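Local coordinates for uncharacterized protein (Pyrococcus horikoshii, PDB 1ZJJ), which is probably a magnesium-dependent phosphatase of the haloacid dehalogenase (HAD) superfamily, although its natural substrate is not established, at residues 59-62 and 63-67; 69-72 and 73-77. All coordinates share one frame; numbering follows the deposited sequence.

In the fold
Contact 1 (residues 59-62 and 63-67) comes first along the chain and contact 2 (69-72 and 73-77) follows almost at once, their centres about 17 Å apart. Contact 1 is the turn leading from helix 47-56 into strand 66-68, an outermost strand of the six-stranded parallel sheet whose strand 2-6 leads into the magnesium ligands Asp7 and Asp9. Contact 2 is the opening of helix 69-80, which starts where that strand ends and runs to the four-stranded sheet. The two meet by loose packing of Leu71 CD2 on Ile66 O, 4.3 Å apart. Together they take the chain from the metal-bearing part of this HAD-type protein toward its second sheet.

Contact 1 of 2, residues 59-62 and 63-67; sequences IDVS and SSIII
Ser62 O receives the amide of Ile65 three residues on, and this local bond closes the turn that swings the chain into strand 66-68. The N to O distance, Ile65 N to Ser62 O, is 3.1 Å. The N-H points almost straight at the oxygen (169°), yet the donor stands above the carbonyl plane, 52° out of it. A second backbone bond, Ile66 N to Ser63 O at 3.2 Å, follows within the turn. The tight side is built by the aliphatic side chains, which also cover the Ser62 carbonyl. Ile65 holds CG1 between its backbone N and carbonyl carbon (chi1 57°), which folds the branch back over the turn and brings Ile65 CG1 to 3.3 Å from Ser62 O. Its tip, Ile65 CD1, then lies 3.9 Å from Val61 CG2, the two side chains crossing at about a right angle. Val61 CG2 also meets Ile66 CD1, more loosely, at 4.2 Å. Leu54 of helix 47-56 packs on both Val61 and Ile66, and Phe38 of strand 36-40 on Val61 and Ile65, while Arg51 donates to Val61 O. The other side is polar and faces solvent: there the exposed Ser62 and Ser64 lie with Ser62 OG 3.0 Å from Ser64 OG. Backbone bonds between Phe38 and both Ile65 and Ile67 tie the exit of the turn to strand 36-40. The arrangement is that of an alpha-to-beta connection in a Rossmann-like HAD domain, a short 3-10 turn delivering the chain to an outermost strand of the parallel sheet.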
loop_
_atom_site.group_PDB
_atom_site.type_symbol
_atom_site.label_atom_id
_atom_site.label_comp_id
_atom_site.label_asym_id
_atom_site.label_seq_id
_atom_site.Cartn_x
_atom_site.Cartn_y
_atom_site.Cartn_z
ATOM N N ILE B 59 -0.780 -33.399 -13.673
ATOM C CA ILE B 59 0.342 -33.667 -12.787
ATOM C C ILE B 59 -0.032 -34.302 -11.447
ATOM O O ILE B 59 -0.856 -33.766 -10.709
ATOM C CB ILE B 59 1.082 -32.363 -12.506
ATOM C CG1 ILE B 59 1.506 -31.747 -13.843
ATOM C CG2 ILE B 59 2.298 -32.636 -11.637
ATOM C CD1 ILE B 59 1.250 -30.246 -13.991
ATOM N N ASP B 60 0.617 -35.417 -11.119
ATOM C CA ASP B 60 0.346 -36.107 -9.859
ATOM C C ASP B 60 1.562 -36.104 -8.937
ATOM O O ASP B 60 2.564 -36.758 -9.217
ATOM C CB ASP B 60 -0.086 -37.550 -10.130
ATOM C CG ASP B 60 -0.663 -38.229 -8.901
ATOM O OD1 ASP B 60 -0.311 -37.842 -7.763
ATOM O OD2 ASP B 60 -1.471 -39.161 -9.079
ATOM N N VAL B 61 1.468 -35.362 -7.838
ATOM C CA VAL B 61 2.544 -35.294 -6.858
ATOM C C VAL B 61 1.924 -35.172 -5.474
ATOM O O VAL B 61 0.792 -34.702 -5.326
ATOM C CB VAL B 61 3.465 -34.067 -7.079
ATOM C CG1 VAL B 61 4.098 -34.127 -8.473
ATOM C CG2 VAL B 61 2.672 -32.776 -6.884
ATOM N N SER B 62 2.669 -35.600 -4.465
ATOM C CA SER B 62 2.192 -35.534 -3.092
ATOM C C SER B 62 2.192 -34.090 -2.586
ATOM O O SER B 62 3.089 -33.312 -2.903
ATOM C CB SER B 62 3.089 -36.393 -2.203
ATOM O OG SER B 62 2.716 -36.283 -0.849
ATOM N N SER B 63 1.178 -33.730 -1.808
ATOM C CA SER B 63 1.104 -32.386 -1.255
ATOM C C SER B 63 2.299 -32.176 -0.317
ATOM O O SER B 63 2.598 -31.053 0.083
ATOM C CB SER B 63 -0.202 -32.206 -0.475
ATOM O OG SER B 63 -0.240 -33.088 0.635
ATOM N N SER B 64 2.993 -33.257 0.024
ATOM C CA SER B 64 4.141 -33.145 0.920
ATOM C C SER B 64 5.349 -32.438 0.296
ATOM O O SER B 64 6.222 -31.958 1.015
ATOM C CB SER B 64 4.564 -34.522 1.450
ATOM O OG SER B 64 5.180 -35.305 0.447
ATOM N N ILE B 65 5.417 -32.369 -1.031
ATOM C CA ILE B 65 6.539 -31.673 -1.646
ATOM C C ILE B 65 6.113 -30.311 -2.194
ATOM O O ILE B 65 6.858 -29.667 -2.929
ATOM C CB ILE B 65 7.212 -32.525 -2.766
ATOM C CG1 ILE B 65 6.197 -32.923 -3.839
ATOM C CG2 ILE B 65 7.842 -33.763 -2.158
ATOM C CD1 ILE B 65 5.903 -31.843 -4.845
ATOM N N ILE B 66 4.907 -29.882 -1.831
ATOM C CA ILE B 66 4.384 -28.583 -2.260
ATOM C C ILE B 66 4.536 -27.576 -1.118
ATOM O O ILE B 66 3.855 -27.676 -0.096
ATOM C CB ILE B 66 2.886 -28.655 -2.639
ATOM C CG1 ILE B 66 2.689 -29.627 -3.806
ATOM C CG2 ILE B 66 2.369 -27.254 -3.007
ATOM C CD1 ILE B 66 1.235 -29.796 -4.244
ATOM N N ILE B 67 5.431 -26.611 -1.295
ATOM C CA ILE B 67 5.677 -25.597 -0.274
ATOM C C ILE B 67 5.063 -24.264 -0.675
ATOM O O ILE B 67 5.417 -23.689 -1.703
ATOM C CB ILE B 67 7.186 -25.392 -0.059
ATOM C CG1 ILE B 67 7.847 -26.733 0.252
ATOM C CG2 ILE B 67 7.426 -24.393 1.070
ATOM C CD1 ILE B 67 9.349 -26.667 0.263
#

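Contact 2 of 2, residues 69-72 and 73-77; sequences SGLA and TRLYM
Four successive i to i+4 backbone bonds join Ser69-Ala72 to Thr73-Tyr76, the regular pattern of an alpha helix in its first turns, with Leu75 N to Leu71 O at 3.0 Å the straightest (170°). Ser69 O is gripped twice by one residue: Thr73 N reaches it at 2.8 Å, and Thr73 OG1 donates to it at 2.7 Å from the opposite face of the carbonyl plane. The hydroxyl can do so because OG1 lies anti to the carbonyl carbon of Thr73 (chi1 -63°), turned back toward the preceding turn. This satisfies a buried hydroxyl within the helix itself. A valine in place of Thr73 would probably leave Ser69 O with the amide bond alone and deprive the opening turn of its side-chain tie. On another side Leu71 and Leu75 lie one turn apart, Leu71 CG 4.0 Å from Leu75 CD1, while Leu75 CG covers Leu71 O at 3.2 Å. Arg74 extends from its backbone and bends at chi3 (69°), which turns the guanidinium toward helix 92-101, where Arg74 NE forms a salt bridge with Glu97. Ser69 OG turns instead to Asn41 O. The helix is packed on several sides: Ala72 and Leu75 rest on Val195 of helix 190-199, Leu71 and Arg74 face helix 92-101, and Thr73 and Met77 lie on Val123, so that helix 69-80 lies between helices 92-101 and 190-199 and against strand 121-124 of the four-stranded sheet.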
loop_
_atom_site.group_PDB
_atom_site.type_symbol
_atom_site.label_atom_id
_atom_site.label_comp_id
_atom_site.label_asym_id
_atom_site.label_seq_id
_atom_site.Cartn_x
_atom_site.Cartn_y
_atom_site.Cartn_z
ATOM N N SER B 69 3.906 -20.213 0.563
ATOM C CA SER B 69 4.434 -19.196 1.460
ATOM C C SER B 69 3.739 -19.323 2.816
ATOM O O SER B 69 4.331 -19.037 3.846
ATOM C CB SER B 69 4.236 -17.790 0.878
ATOM O OG SER B 69 2.874 -17.476 0.676
ATOM N N GLY B 70 2.485 -19.767 2.800
ATOM C CA GLY B 70 1.739 -19.930 4.039
ATOM C C GLY B 70 2.361 -20.991 4.927
ATOM O O GLY B 70 2.457 -20.825 6.142
ATOM N N LEU B 71 2.774 -22.096 4.318
ATOM C CA LEU B 71 3.371 -23.135 5.124
ATOM C C LEU B 71 4.745 -22.689 5.586
ATOM O O LEU B 71 5.146 -22.901 6.724
ATOM C CB LEU B 71 3.492 -24.396 4.267
ATOM C CG LEU B 71 4.438 -25.431 4.880
ATOM C CD1 LEU B 71 3.825 -26.135 6.093
ATOM C CD2 LEU B 71 4.825 -26.536 3.896
ATOM N N ALA B 72 5.496 -22.004 4.730
ATOM C CA ALA B 72 6.797 -21.465 5.119
ATOM C C ALA B 72 6.645 -20.462 6.267
ATOM O O ALA B 72 7.500 -20.384 7.153
ATOM C CB ALA B 72 7.466 -20.790 3.913
ATOM N N THR B 73 5.559 -19.691 6.243
ATOM C CA THR B 73 5.307 -18.703 7.286
ATOM C C THR B 73 5.070 -19.404 8.626
ATOM O O THR B 73 5.638 -19.011 9.641
ATOM C CB THR B 73 4.089 -17.810 6.927
ATOM O OG1 THR B 73 4.374 -17.077 5.727
ATOM C CG2 THR B 73 3.796 -16.823 8.042
ATOM N N ARG B 74 4.234 -20.439 8.626
ATOM C CA ARG B 74 3.969 -21.191 9.850
ATOM C C ARG B 74 5.273 -21.773 10.389
ATOM O O ARG B 74 5.565 -21.658 11.579
ATOM C CB ARG B 74 2.968 -22.329 9.594
ATOM C CG ARG B 74 2.951 -23.403 10.695
ATOM C CD ARG B 74 1.696 -24.296 10.652
ATOM N NE ARG B 74 1.617 -25.193 9.496
ATOM C CZ ARG B 74 2.371 -26.279 9.318
ATOM N NH1 ARG B 74 3.284 -26.626 10.218
ATOM N NH2 ARG B 74 2.202 -27.035 8.243
ATOM N N LEU B 75 6.057 -22.396 9.510
ATOM C CA LEU B 75 7.328 -22.996 9.911
ATOM C C LEU B 75 8.304 -21.954 10.465
ATOM O O LEU B 75 9.036 -22.220 11.425
ATOM C CB LEU B 75 7.964 -23.741 8.729
ATOM C CG LEU B 75 7.154 -24.925 8.176
ATOM C CD1 LEU B 75 7.864 -25.530 6.981
ATOM C CD2 LEU B 75 6.965 -25.976 9.263
ATOM N N TYR B 76 8.315 -20.771 9.863
ATOM C CA TYR B 76 9.191 -19.705 10.333
ATOM C C TYR B 76 8.773 -19.276 11.746
ATOM O O TYR B 76 9.606 -19.170 12.649
ATOM C CB TYR B 76 9.114 -18.493 9.398
ATOM C CG TYR B 76 9.866 -17.303 9.937
ATOM C CD1 TYR B 76 11.258 -17.233 9.850
ATOM C CD2 TYR B 76 9.196 -16.285 10.616
ATOM C CE1 TYR B 76 11.961 -16.181 10.436
ATOM C CE2 TYR B 76 9.886 -15.233 11.203
ATOM C CZ TYR B 76 11.266 -15.189 11.112
ATOM O OH TYR B 76 11.944 -14.155 11.714
ATOM N N MET B 77 7.477 -19.024 11.922
ATOM C CA MET B 77 6.939 -18.601 13.211
ATOM C C MET B 77 7.232 -19.630 14.301
ATOM O O MET B 77 7.681 -19.282 15.389
ATOM C CB MET B 77 5.428 -18.369 13.093
ATOM C CG MET B 77 5.077 -17.228 12.147
ATOM S SD MET B 77 3.320 -17.079 11.786
ATOM C CE MET B 77 2.777 -16.191 13.247
#